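Local coordinates for protein histone-lysine N-methyltransferase, H3 lysine-9 specific SUVH6 (Arabidopsis thaliana, PDB 6A5K) that catalyses histone H3K9 methylation using S-adenosylmethionine as methyl donor, and probably recognises methylated DNA through an SRA domain, at residues Ile256-Pro267 with Leu355-Trp365; Pro268-Ile277 with Ala444-Phe452. The protein carries 1 engineered substitution. All blocks are in the same frame, centred on the assembly; numbering follows the deposited sequence.

Overall arrangement
Following the chain from its N terminus, residues 256-267 run straight into 268-277, and both lie in the Pre-SET region ahead of the cysteines that bind the three-zinc cluster. Interaction 1 closes a loop of 87 residues, holding that cluster, when 256-267 pairs with 355-365. Interaction 2 closes a longer loop of 166 residues by joining 268-277 to 444-452. The partners alternate along the chain, so the two loops cross. The centres of the two contacts lie about 16 Å apart, and the contacts touch where Ile357 and Trp365 pack against Phe452. Together they fasten consecutive pieces of Pre-SET chain to two separate parts of the SET domain, both of which touch S-adenosylmethionine.

Interaction 1: Ile256-Pro267 with Leu355-Trp365. With SAM (S-adenosylmethionine), chain F.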
loop_
_atom_site.group_PDB
_atom_site.type_symbol
_atom_site.label_atom_id
_atom_site.label_comp_id
_atom_site.label_asym_id
_atom_site.label_seq_id
_atom_site.Cartn_x
_atom_site.Cartn_y
_atom_site.Cartn_z
ATOM N N ILE A 256 -1.750 8.394 18.385
ATOM C CA ILE A 256 -1.978 8.906 17.043
ATOM C C ILE A 256 -1.866 10.423 17.079
ATOM O O ILE A 256 -2.738 11.109 17.601
ATOM C CB ILE A 256 -3.352 8.467 16.494
ATOM C CG1 ILE A 256 -3.389 6.941 16.350
ATOM C CG2 ILE A 256 -3.635 9.134 15.146
ATOM C CD1 ILE A 256 -4.747 6.378 15.919
ATOM N N SER A 257 -0.771 10.943 16.541
ATOM C CA SER A 257 -0.484 12.367 16.648
ATOM C C SER A 257 -1.184 13.176 15.562
ATOM O O SER A 257 -1.741 12.620 14.607
ATOM C CB SER A 257 1.024 12.612 16.584
ATOM O OG SER A 257 1.562 12.104 15.376
ATOM N N ALA A 258 -1.147 14.494 15.719
ATOM C CA ALA A 258 -1.717 15.406 14.738
ATOM C C ALA A 258 -0.686 16.454 14.326
ATOM O O ALA A 258 -0.060 17.106 15.173
ATOM C CB ALA A 258 -2.957 16.073 15.289
ATOM N N VAL A 259 -0.523 16.614 13.019
ATOM C CA VAL A 259 0.448 17.549 12.471
ATOM C C VAL A 259 -0.246 18.556 11.555
ATOM O O VAL A 259 -1.054 18.188 10.704
ATOM C CB VAL A 259 1.559 16.807 11.690
ATOM C CG1 VAL A 259 2.494 17.794 10.995
ATOM C CG2 VAL A 259 2.337 15.886 12.618
ATOM N N ASN A 260 0.054 19.833 11.744
ATOM C CA ASN A 260 -0.496 20.868 10.878
ATOM C C ASN A 260 0.602 21.848 10.480
ATOM O O ASN A 260 1.076 22.630 11.299
ATOM C CB ASN A 260 -1.648 21.601 11.574
ATOM C CG ASN A 260 -2.375 22.574 10.655
ATOM O OD1 ASN A 260 -1.875 22.946 9.592
ATOM N ND2 ASN A 260 -3.567 22.995 11.070
ATOM N N GLU A 261 1.010 21.791 9.222
ATOM C CA GLU A 261 2.035 22.692 8.715
ATOM C C GLU A 261 1.427 23.672 7.721
ATOM O O GLU A 261 2.140 24.368 7.001
ATOM C CB GLU A 261 3.169 21.898 8.066
ATOM C CG GLU A 261 3.685 20.760 8.931
ATOM C CD GLU A 261 4.813 19.991 8.276
ATOM O OE1 GLU A 261 4.639 18.780 8.019
ATOM O OE2 GLU A 261 5.876 20.599 8.022
ATOM N N ILE A 262 0.101 23.722 7.700
ATOM C CA ILE A 262 -0.632 24.532 6.734
ATOM C C ILE A 262 -1.175 25.810 7.367
ATOM O O ILE A 262 -1.019 26.902 6.825
ATOM C CB ILE A 262 -1.807 23.746 6.121
ATOM C CG1 ILE A 262 -1.308 22.458 5.452
ATOM C CG2 ILE A 262 -2.574 24.615 5.136
ATOM C CD1 ILE A 262 -0.191 22.686 4.448
ATOM N N ASP A 263 -1.823 25.660 8.517
ATOM C CA ASP A 263 -2.432 26.788 9.217
ATOM C C ASP A 263 -2.320 26.617 10.734
ATOM O O ASP A 263 -1.483 25.851 11.216
ATOM C CB ASP A 263 -3.895 26.947 8.787
ATOM C CG ASP A 263 -4.670 25.641 8.849
ATOM O OD1 ASP A 263 -4.593 24.948 9.883
ATOM O OD2 ASP A 263 -5.336 25.295 7.847
ATOM N N ASP A 264 -3.162 27.324 11.478
ATOM C CA ASP A 264 -3.078 27.314 12.937
ATOM C C ASP A 264 -4.163 26.445 13.574
ATOM O O ASP A 264 -4.248 26.342 14.797
ATOM C CB ASP A 264 -3.162 28.742 13.479
ATOM C CG ASP A 264 -2.054 29.632 12.948
ATOM O OD1 ASP A 264 -0.895 29.166 12.884
ATOM O OD2 ASP A 264 -2.341 30.796 12.591
ATOM N N GLU A 265 -4.977 25.816 12.731
ATOM C CA GLU A 265 -6.066 24.948 13.176
ATOM C C GLU A 265 -5.588 23.773 14.031
ATOM O O GLU A 265 -4.555 23.171 13.757
ATOM C CB GLU A 265 -6.824 24.410 11.964
ATOM C CG GLU A 265 -8.275 24.822 11.858
ATOM C CD GLU A 265 -8.897 24.352 10.556
ATOM O OE1 GLU A 265 -8.617 24.978 9.510
ATOM O OE2 GLU A 265 -9.646 23.349 10.573
ATOM N N LYS A 266 -6.347 23.457 15.075
ATOM C CA LYS A 266 -6.100 22.264 15.877
ATOM C C LYS A 266 -7.139 21.225 15.480
ATOM O O LYS A 266 -8.137 21.579 14.853
ATOM C CB LYS A 266 -6.162 22.584 17.376
ATOM C CG LYS A 266 -4.818 22.995 17.973
ATOM C CD LYS A 266 -4.334 24.314 17.391
ATOM C CE LYS A 266 -3.002 24.740 17.981
ATOM N NZ LYS A 266 -2.579 26.063 17.446
ATOM N N PRO A 267 -6.906 19.940 15.813
ATOM C CA PRO A 267 -7.857 18.899 15.392
ATOM C C PRO A 267 -9.269 19.139 15.914
ATOM O O PRO A 267 -9.429 19.698 16.998
ATOM C CB PRO A 267 -7.268 17.619 15.990
ATOM C CG PRO A 267 -5.821 17.917 16.162
ATOM C CD PRO A 267 -5.732 19.366 16.497
ATOM N N LEU A 355 -0.016 5.479 12.769
ATOM C CA LEU A 355 -0.835 6.451 12.051
ATOM C C LEU A 355 -0.754 7.836 12.676
ATOM O O LEU A 355 -0.463 7.985 13.868
ATOM C CB LEU A 355 -2.296 5.997 12.006
ATOM C CG LEU A 355 -2.564 4.601 11.445
ATOM C CD1 LEU A 355 -4.052 4.297 11.467
ATOM C CD2 LEU A 355 -2.004 4.472 10.030
ATOM N N GLU A 356 -1.007 8.848 11.853
ATOM C CA GLU A 356 -1.174 10.212 12.341
ATOM C C GLU A 356 -2.170 10.949 11.451
ATOM O O GLU A 356 -2.350 10.586 10.283
ATOM C CB GLU A 356 0.171 10.947 12.388
ATOM C CG GLU A 356 0.645 11.515 11.064
ATOM C CD GLU A 356 1.983 12.237 11.183
ATOM O OE1 GLU A 356 2.578 12.226 12.285
ATOM O OE2 GLU A 356 2.438 12.821 10.177
ATOM N N ILE A 357 -2.850 11.951 12.008
ATOM C CA ILE A 357 -3.668 12.821 11.176
ATOM C C ILE A 357 -2.908 14.108 10.893
ATOM O O ILE A 357 -2.035 14.526 11.668
ATOM C CB ILE A 357 -5.046 13.145 11.803
ATOM C CG1 ILE A 357 -4.910 14.021 13.056
ATOM C CG2 ILE A 357 -5.816 11.858 12.100
ATOM C CD1 ILE A 357 -6.244 14.565 13.552
ATOM N N PHE A 358 -3.223 14.725 9.760
ATOM C CA PHE A 358 -2.484 15.899 9.338
ATOM C C PHE A 358 -3.371 16.830 8.528
ATOM O O PHE A 358 -4.374 16.405 7.959
ATOM C CB PHE A 358 -1.251 15.496 8.518
ATOM C CG PHE A 358 -1.580 14.987 7.140
ATOM C CD1 PHE A 358 -2.048 13.692 6.955
ATOM C CD2 PHE A 358 -1.423 15.806 6.029
ATOM C CE1 PHE A 358 -2.356 13.223 5.681
ATOM C CE2 PHE A 358 -1.728 15.347 4.762
ATOM C CZ PHE A 358 -2.202 14.052 4.589
ATOM N N LYS A 359 -2.992 18.099 8.466
ATOM C CA LYS A 359 -3.792 19.064 7.727
ATOM C C LYS A 359 -3.398 19.145 6.251
ATOM O O LYS A 359 -2.220 19.306 5.911
ATOM C CB LYS A 359 -3.682 20.450 8.365
ATOM C CG LYS A 359 -4.745 21.428 7.890
ATOM C CD LYS A 359 -6.133 20.933 8.243
ATOM C CE LYS A 359 -7.066 22.082 8.602
ATOM N NZ LYS A 359 -7.073 23.167 7.580
ATOM N N THR A 360 -4.395 19.028 5.382
ATOM C CA THR A 360 -4.197 19.192 3.947
ATOM C C THR A 360 -4.561 20.619 3.583
ATOM O O THR A 360 -5.132 21.335 4.404
ATOM C CB THR A 360 -5.068 18.230 3.119
ATOM O OG1 THR A 360 -6.440 18.621 3.239
ATOM C CG2 THR A 360 -4.899 16.795 3.585
ATOM N N LYS A 361 -4.256 21.032 2.357
ATOM C CA LYS A 361 -4.597 22.386 1.935
ATOM C C LYS A 361 -6.073 22.548 1.551
ATOM O O LYS A 361 -6.661 23.604 1.787
ATOM C CB LYS A 361 -3.712 22.818 0.761
ATOM C CG LYS A 361 -2.221 22.792 1.062
ATOM C CD LYS A 361 -1.429 23.402 -0.080
ATOM C CE LYS A 361 -0.210 22.569 -0.412
ATOM N NZ LYS A 361 -0.567 21.134 -0.600
ATOM N N SER A 362 -6.680 21.519 0.962
ATOM C CA SER A 362 -8.031 21.692 0.435
ATOM C C SER A 362 -9.077 20.694 0.949
ATOM O O SER A 362 -10.259 20.834 0.638
ATOM C CB SER A 362 -7.998 21.652 -1.099
ATOM O OG SER A 362 -7.672 20.369 -1.594
ATOM N N ARG A 363 -8.664 19.710 1.741
ATOM C CA ARG A 363 -9.595 18.673 2.189
ATOM C C ARG A 363 -9.605 18.494 3.703
ATOM O O ARG A 363 -9.934 17.418 4.199
ATOM C CB ARG A 363 -9.264 17.335 1.508
ATOM C CG ARG A 363 -9.531 17.333 0.013
ATOM C CD ARG A 363 -9.002 16.063 -0.681
ATOM N NE ARG A 363 -7.642 15.735 -0.249
ATOM C CZ ARG A 363 -6.558 16.430 -0.575
ATOM N NH1 ARG A 363 -6.659 17.495 -1.351
ATOM N NH2 ARG A 363 -5.370 16.059 -0.111
ATOM N N GLY A 364 -9.267 19.557 4.433
ATOM C CA GLY A 364 -9.222 19.501 5.884
ATOM C C GLY A 364 -8.194 18.514 6.410
ATOM O O GLY A 364 -7.080 18.420 5.894
ATOM N N TRP A 365 -8.566 17.776 7.449
ATOM C CA TRP A 365 -7.673 16.787 8.032
ATOM C C TRP A 365 -7.759 15.462 7.278
ATOM O O TRP A 365 -8.836 15.064 6.831
ATOM C CB TRP A 365 -8.000 16.578 9.513
ATOM C CG TRP A 365 -7.767 17.809 10.342
ATOM C CD1 TRP A 365 -8.635 18.839 10.543
ATOM C CD2 TRP A 365 -6.573 18.139 11.063
ATOM N NE1 TRP A 365 -8.056 19.793 11.352
ATOM C CE2 TRP A 365 -6.793 19.386 11.683
ATOM C CE3 TRP A 365 -5.342 17.501 11.240
ATOM C CZ2 TRP A 365 -5.826 20.004 12.476
ATOM C CZ3 TRP A 365 -4.383 18.118 12.030
ATOM C CH2 TRP A 365 -4.631 19.357 12.636
HETATM N N SAM F . -11.302 15.987 5.959
HETATM C CA SAM F . -12.157 15.570 7.086
HETATM C C SAM F . -11.903 16.363 8.369
HETATM O O SAM F . -12.451 16.033 9.431
HETATM O OXT SAM F . -11.145 17.336 8.376
HETATM C CB SAM F . -11.989 14.075 7.360
HETATM C CG SAM F . -12.779 13.238 6.365
HETATM S SD SAM F . -14.539 13.513 6.676
HETATM C CE SAM F . -15.035 11.814 6.926
HETATM C "C5'" SAM F . -15.271 13.755 5.050
HETATM C "C4'" SAM F . -15.172 15.207 4.627
HETATM O "O4'" SAM F . -13.841 15.502 4.226
HETATM C "C3'" SAM F . -16.060 15.491 3.430
HETATM O "O3'" SAM F . -17.351 15.882 3.835
HETATM C "C2'" SAM F . -15.315 16.623 2.770
HETATM O "O2'" SAM F . -15.614 17.808 3.472
HETATM C "C1'" SAM F . -13.866 16.291 3.056
HETATM N N9 SAM F . -13.300 15.513 1.933
HETATM C C8 SAM F . -12.853 14.219 1.958
HETATM N N7 SAM F . -12.416 13.884 0.715
HETATM C C5 SAM F . -12.597 14.947 -0.106
HETATM C C6 SAM F . -12.333 15.161 -1.454
HETATM N N6 SAM F . -11.797 14.201 -2.212
HETATM N N1 SAM F . -12.650 16.376 -2.019
HETATM C C2 SAM F . -13.203 17.382 -1.251
HETATM N N3 SAM F . -13.453 17.170 0.092
HETATM C C4 SAM F . -13.150 15.978 0.655
HETATM O O HOH W 1 1.409 9.201 15.475
HETATM O O HOH W 2 -0.091 19.672 7.603
#
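Ile256 rests its CG2 branch 3.6 Å from the backbone O of Leu355. Water 1 then bridges Ser257 N and Leu355 O, and regular pairing follows as Ser257 O accepts from Ile357 N at 2.9 Å. The methyl group of Ala258 packs on CG1 of Ile357, 3.6 Å away. Val259 takes part through both backbone polar atoms, N giving to Ile357 O and O accepting from Lys359 N, while its CG2 branch lies against the carboxylate of Glu356, which Arg368 and Arg239 hold by salt bridges. These bonds make strand 257-259 a parallel neighbour of strand 355-359, their axes 26° apart, and so a Pre-SET strand extends a SET-domain sheet in which 355-359 pairs on its other side with the antiparallel strand 365-369. Next along the chain, Asn260 has CG anti to the backbone N (chi1 -173°), which lays its amide alongside Lys359 CB, and OD1 accepts from Ile262 N and Asp263 N, closing an Asx turn. Water 2 links Glu261 N to Lys359 O, and Ile262 CG1 sits 3.3 Å from the same Lys359 O. The bent chain of Lys359 brings NZ to two carboxylates: the syn lone pair of Asp263 OD2 takes it at 2.8 Å, whereas Glu265 OE1 is met at 3.1 Å from 57° out of its carboxylate plane. Two negative groups thus share one ammonium, which would probably stabilise its charge. Glu265 also sets its backbone O at the edge of the Trp365 indole. Pro267 lies over one face of that ring, its CG 4.0 Å from Trp365 CH2, and Lys359 CD lies over the opposite face. The backbone of Trp365 meets the cofactor directly: N gives to S-adenosylmethionine OXT at 2.8 Å and O accepts from the ligand's amino group.

Interaction 2: Pro268-Ile277 with Ala444-Phe452; sequences PLFTYTVKLI and ASKGNVGRF. With SAM (S-adenosylmethionine), chain F.
The side chains of Phe270 and Arg451 run antiparallel to one another, the guanidinium flat on the ring with planes 6° apart and Arg451 CZ 4.3 Å from the Phe270 centroid. Phe270 has CG between its backbone N and carbonyl carbon (chi1 74°), which sets the ring against Arg451, whose CD adds a CH-pi contact. Phe452 turns its edge to the Phe270 face in an offset edge-to-face pair, planes at 71°, and Pro268 CG touches the rim 3.5 Å from Phe452 CE2. Beside this cluster, short parallel strands pair through Thr271 N to Ser445 O, Gly447 N to Thr271 O and Thr273 N to Gly447 O. Tyr272 turns one ring face to Asn448 CA, and its OH accepts from Val449 N at 3.2 Å while also bonding Glu252. A phenylalanine here would probably leave Val449 N and the Glu252 carboxylate without their shared hydroxyl partner. The 3-10 turn 449-452 carries Arg451, whose backbone O lies 2.9 Å from the S-adenosylmethionine methyl carbon CE. Arg451 NE also bonds Ala443 O, and Tyr401 adds a further cation-pi contact. Aromatic faces therefore anchor the side chain of a residue whose carbonyl faces the methyl to be transferred.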
loop_
_atom_site.group_PDB
_atom_site.type_symbol
_atom_site.label_atom_id
_atom_site.label_comp_id
_atom_site.label_asym_id
_atom_site.label_seq_id
_atom_site.Cartn_x
_atom_site.Cartn_y
_atom_site.Cartn_z
ATOM N N PRO A 268 -10.284 18.726 15.142
ATOM C CA PRO A 268 -11.678 18.987 15.510
ATOM C C PRO A 268 -12.116 18.229 16.752
ATOM O O PRO A 268 -11.516 17.228 17.148
ATOM C CB PRO A 268 -12.461 18.513 14.283
ATOM C CG PRO A 268 -11.584 17.493 13.653
ATOM C CD PRO A 268 -10.182 17.983 13.873
ATOM N N LEU A 269 -13.181 18.728 17.362
ATOM C CA LEU A 269 -13.690 18.185 18.605
ATOM C C LEU A 269 -14.509 16.931 18.343
ATOM O O LEU A 269 -15.379 16.931 17.473
ATOM C CB LEU A 269 -14.529 19.245 19.320
ATOM C CG LEU A 269 -15.227 18.909 20.629
ATOM C CD1 LEU A 269 -14.190 18.678 21.707
ATOM C CD2 LEU A 269 -16.152 20.054 21.013
ATOM N N PHE A 270 -14.205 15.866 19.082
ATOM C CA PHE A 270 -14.975 14.623 19.049
ATOM C C PHE A 270 -14.494 13.702 20.164
ATOM O O PHE A 270 -13.415 13.900 20.713
ATOM C CB PHE A 270 -14.859 13.917 17.682
ATOM C CG PHE A 270 -13.528 13.257 17.448
ATOM C CD1 PHE A 270 -12.420 14.009 17.090
ATOM C CD2 PHE A 270 -13.386 11.885 17.581
ATOM C CE1 PHE A 270 -11.191 13.406 16.881
ATOM C CE2 PHE A 270 -12.159 11.275 17.368
ATOM C CZ PHE A 270 -11.066 12.034 17.015
ATOM N N THR A 271 -15.292 12.693 20.494
ATOM C CA THR A 271 -14.899 11.713 21.503
ATOM C C THR A 271 -14.264 10.489 20.851
ATOM O O THR A 271 -14.913 9.779 20.080
ATOM C CB THR A 271 -16.103 11.274 22.358
ATOM O OG1 THR A 271 -16.727 12.430 22.932
ATOM C CG2 THR A 271 -15.666 10.330 23.474
ATOM N N TYR A 272 -12.996 10.235 21.160
ATOM C CA TYR A 272 -12.307 9.115 20.538
ATOM C C TYR A 272 -12.814 7.802 21.110
ATOM O O TYR A 272 -12.918 7.646 22.322
ATOM C CB TYR A 272 -10.784 9.210 20.719
ATOM C CG TYR A 272 -10.049 8.360 19.703
ATOM C CD1 TYR A 272 -9.903 6.991 19.887
ATOM C CD2 TYR A 272 -9.537 8.923 18.546
ATOM C CE1 TYR A 272 -9.255 6.202 18.944
ATOM C CE2 TYR A 272 -8.891 8.148 17.596
ATOM C CZ TYR A 272 -8.748 6.791 17.801
ATOM O OH TYR A 272 -8.106 6.031 16.850
ATOM N N THR A 273 -13.119 6.855 20.230
ATOM C CA THR A 273 -13.608 5.550 20.658
ATOM C C THR A 273 -12.938 4.423 19.878
ATOM O O THR A 273 -12.882 4.464 18.648
ATOM C CB THR A 273 -15.133 5.437 20.472
ATOM O OG1 THR A 273 -15.764 6.652 20.900
ATOM C CG2 THR A 273 -15.673 4.271 21.278
ATOM N N VAL A 274 -12.434 3.416 20.584
ATOM C CA VAL A 274 -11.846 2.254 19.919
ATOM C C VAL A 274 -12.860 1.112 19.813
ATOM O O VAL A 274 -12.575 0.065 19.234
ATOM C CB VAL A 274 -10.584 1.737 20.650
ATOM C CG1 VAL A 274 -9.630 2.878 20.946
ATOM C CG2 VAL A 274 -10.971 1.029 21.937
ATOM N N LYS A 275 -14.048 1.318 20.367
ATOM C CA LYS A 275 -15.068 0.274 20.353
ATOM C C LYS A 275 -16.349 0.709 19.651
ATOM O O LYS A 275 -16.822 1.831 19.825
ATOM C CB LYS A 275 -15.386 -0.178 21.784
ATOM C CG LYS A 275 -14.191 -0.762 22.517
ATOM C CD LYS A 275 -14.432 -2.211 22.909
ATOM C CE LYS A 275 -14.594 -2.357 24.415
ATOM N NZ LYS A 275 -14.179 -3.710 24.892
ATOM N N LEU A 276 -16.912 -0.199 18.861
ATOM C CA LEU A 276 -18.192 0.058 18.218
ATOM C C LEU A 276 -19.292 0.239 19.254
ATOM O O LEU A 276 -19.304 -0.427 20.291
ATOM C CB LEU A 276 -18.556 -1.080 17.264
ATOM C CG LEU A 276 -17.800 -1.126 15.938
ATOM C CD1 LEU A 276 -18.119 -2.424 15.207
ATOM C CD2 LEU A 276 -18.168 0.084 15.089
ATOM N N ILE A 277 -20.208 1.155 18.976
ATOM C CA ILE A 277 -21.365 1.339 19.835
ATOM C C ILE A 277 -22.590 0.747 19.155
ATOM O O ILE A 277 -23.017 1.216 18.099
ATOM C CB ILE A 277 -21.591 2.817 20.164
ATOM C CG1 ILE A 277 -20.322 3.398 20.792
ATOM C CG2 ILE A 277 -22.809 2.991 21.079
ATOM C CD1 ILE A 277 -20.323 4.895 20.880
ATOM N N ALA A 444 -19.461 10.884 13.837
ATOM C CA ALA A 444 -19.403 12.339 13.993
ATOM C C ALA A 444 -19.108 12.751 15.425
ATOM O O ALA A 444 -18.250 13.600 15.667
ATOM C CB ALA A 444 -20.696 12.983 13.533
ATOM N N SER A 445 -19.828 12.152 16.366
ATOM C CA SER A 445 -19.682 12.484 17.781
ATOM C C SER A 445 -18.661 11.578 18.450
ATOM O O SER A 445 -17.807 12.036 19.219
ATOM C CB SER A 445 -21.023 12.366 18.507
ATOM O OG SER A 445 -21.931 13.367 18.084
ATOM N N LYS A 446 -18.772 10.286 18.157
ATOM C CA LYS A 446 -17.898 9.269 18.726
ATOM C C LYS A 446 -17.323 8.411 17.605
ATOM O O LYS A 446 -18.074 7.805 16.846
ATOM C CB LYS A 446 -18.669 8.397 19.722
ATOM C CG LYS A 446 -19.428 9.190 20.774
ATOM C CD LYS A 446 -20.158 8.280 21.747
ATOM C CE LYS A 446 -21.289 9.010 22.451
ATOM N NZ LYS A 446 -22.317 9.503 21.488
ATOM N N GLY A 447 -15.999 8.364 17.497
ATOM C CA GLY A 447 -15.364 7.566 16.461
ATOM C C GLY A 447 -13.870 7.444 16.657
ATOM O O GLY A 447 -13.310 8.029 17.593
ATOM N N ASN A 448 -13.222 6.672 15.786
ATOM C CA ASN A 448 -11.770 6.541 15.823
ATOM C C ASN A 448 -11.124 7.266 14.642
ATOM O O ASN A 448 -11.773 8.063 13.964
ATOM C CB ASN A 448 -11.350 5.066 15.838
ATOM C CG ASN A 448 -11.534 4.379 14.495
ATOM O OD1 ASN A 448 -12.324 4.813 13.653
ATOM N ND2 ASN A 448 -10.798 3.292 14.291
ATOM N N VAL A 449 -9.853 6.975 14.399
ATOM C CA VAL A 449 -9.073 7.670 13.374
ATOM C C VAL A 449 -9.682 7.501 11.970
ATOM O O VAL A 449 -9.479 8.340 11.080
ATOM C CB VAL A 449 -7.606 7.178 13.378
ATOM C CG1 VAL A 449 -7.518 5.706 12.946
ATOM C CG2 VAL A 449 -6.723 8.065 12.490
ATOM N N GLY A 450 -10.448 6.432 11.781
ATOM C CA GLY A 450 -11.072 6.158 10.499
ATOM C C GLY A 450 -11.935 7.298 9.987
ATOM O O GLY A 450 -12.074 7.468 8.772
ATOM N N ARG A 451 -12.496 8.095 10.902
ATOM C CA ARG A 451 -13.355 9.212 10.517
ATOM C C ARG A 451 -12.583 10.266 9.710
ATOM O O ARG A 451 -13.181 11.104 9.053
ATOM C CB ARG A 451 -13.999 9.872 11.756
ATOM C CG ARG A 451 -13.043 10.772 12.544
ATOM C CD ARG A 451 -13.539 11.074 13.966
ATOM N NE ARG A 451 -14.768 11.869 13.997
ATOM C CZ ARG A 451 -14.822 13.179 13.767
ATOM N NH1 ARG A 451 -13.720 13.848 13.454
ATOM N NH2 ARG A 451 -15.981 13.820 13.824
ATOM N N PHE A 452 -11.255 10.227 9.757
ATOM C CA PHE A 452 -10.458 11.279 9.121
ATOM C C PHE A 452 -9.925 10.904 7.740
ATOM O O PHE A 452 -9.326 11.739 7.063
ATOM C CB PHE A 452 -9.286 11.673 10.024
ATOM C CG PHE A 452 -9.687 12.477 11.223
ATOM C CD1 PHE A 452 -9.581 11.945 12.498
ATOM C CD2 PHE A 452 -10.163 13.771 11.076
ATOM C CE1 PHE A 452 -9.948 12.689 13.610
ATOM C CE2 PHE A 452 -10.531 14.524 12.184
ATOM C CZ PHE A 452 -10.423 13.982 13.451
HETATM N N SAM F . -11.302 15.987 5.959
HETATM C CA SAM F . -12.157 15.570 7.086
HETATM C C SAM F . -11.903 16.363 8.369
HETATM O O SAM F . -12.451 16.033 9.431
HETATM O OXT SAM F . -11.145 17.336 8.376
HETATM C CB SAM F . -11.989 14.075 7.360
HETATM C CG SAM F . -12.779 13.238 6.365
HETATM S SD SAM F . -14.539 13.513 6.676
HETATM C CE SAM F . -15.035 11.814 6.926
HETATM C "C5'" SAM F . -15.271 13.755 5.050
HETATM C "C4'" SAM F . -15.172 15.207 4.627
HETATM O "O4'" SAM F . -13.841 15.502 4.226
HETATM C "C3'" SAM F . -16.060 15.491 3.430
HETATM O "O3'" SAM F . -17.351 15.882 3.835
HETATM C "C2'" SAM F . -15.315 16.623 2.770
HETATM O "O2'" SAM F . -15.614 17.808 3.472
HETATM C "C1'" SAM F . -13.866 16.291 3.056
HETATM N N9 SAM F . -13.300 15.513 1.933
HETATM C C8 SAM F . -12.853 14.219 1.958
HETATM N N7 SAM F . -12.416 13.884 0.715
HETATM C C5 SAM F . -12.597 14.947 -0.106
HETATM C C6 SAM F . -12.333 15.161 -1.454
HETATM N N6 SAM F . -11.797 14.201 -2.212
HETATM N N1 SAM F . -12.650 16.376 -2.019
HETATM C C2 SAM F . -13.203 17.382 -1.251
HETATM N N3 SAM F . -13.453 17.170 0.092
HETATM C C4 SAM F . -13.150 15.978 0.655
#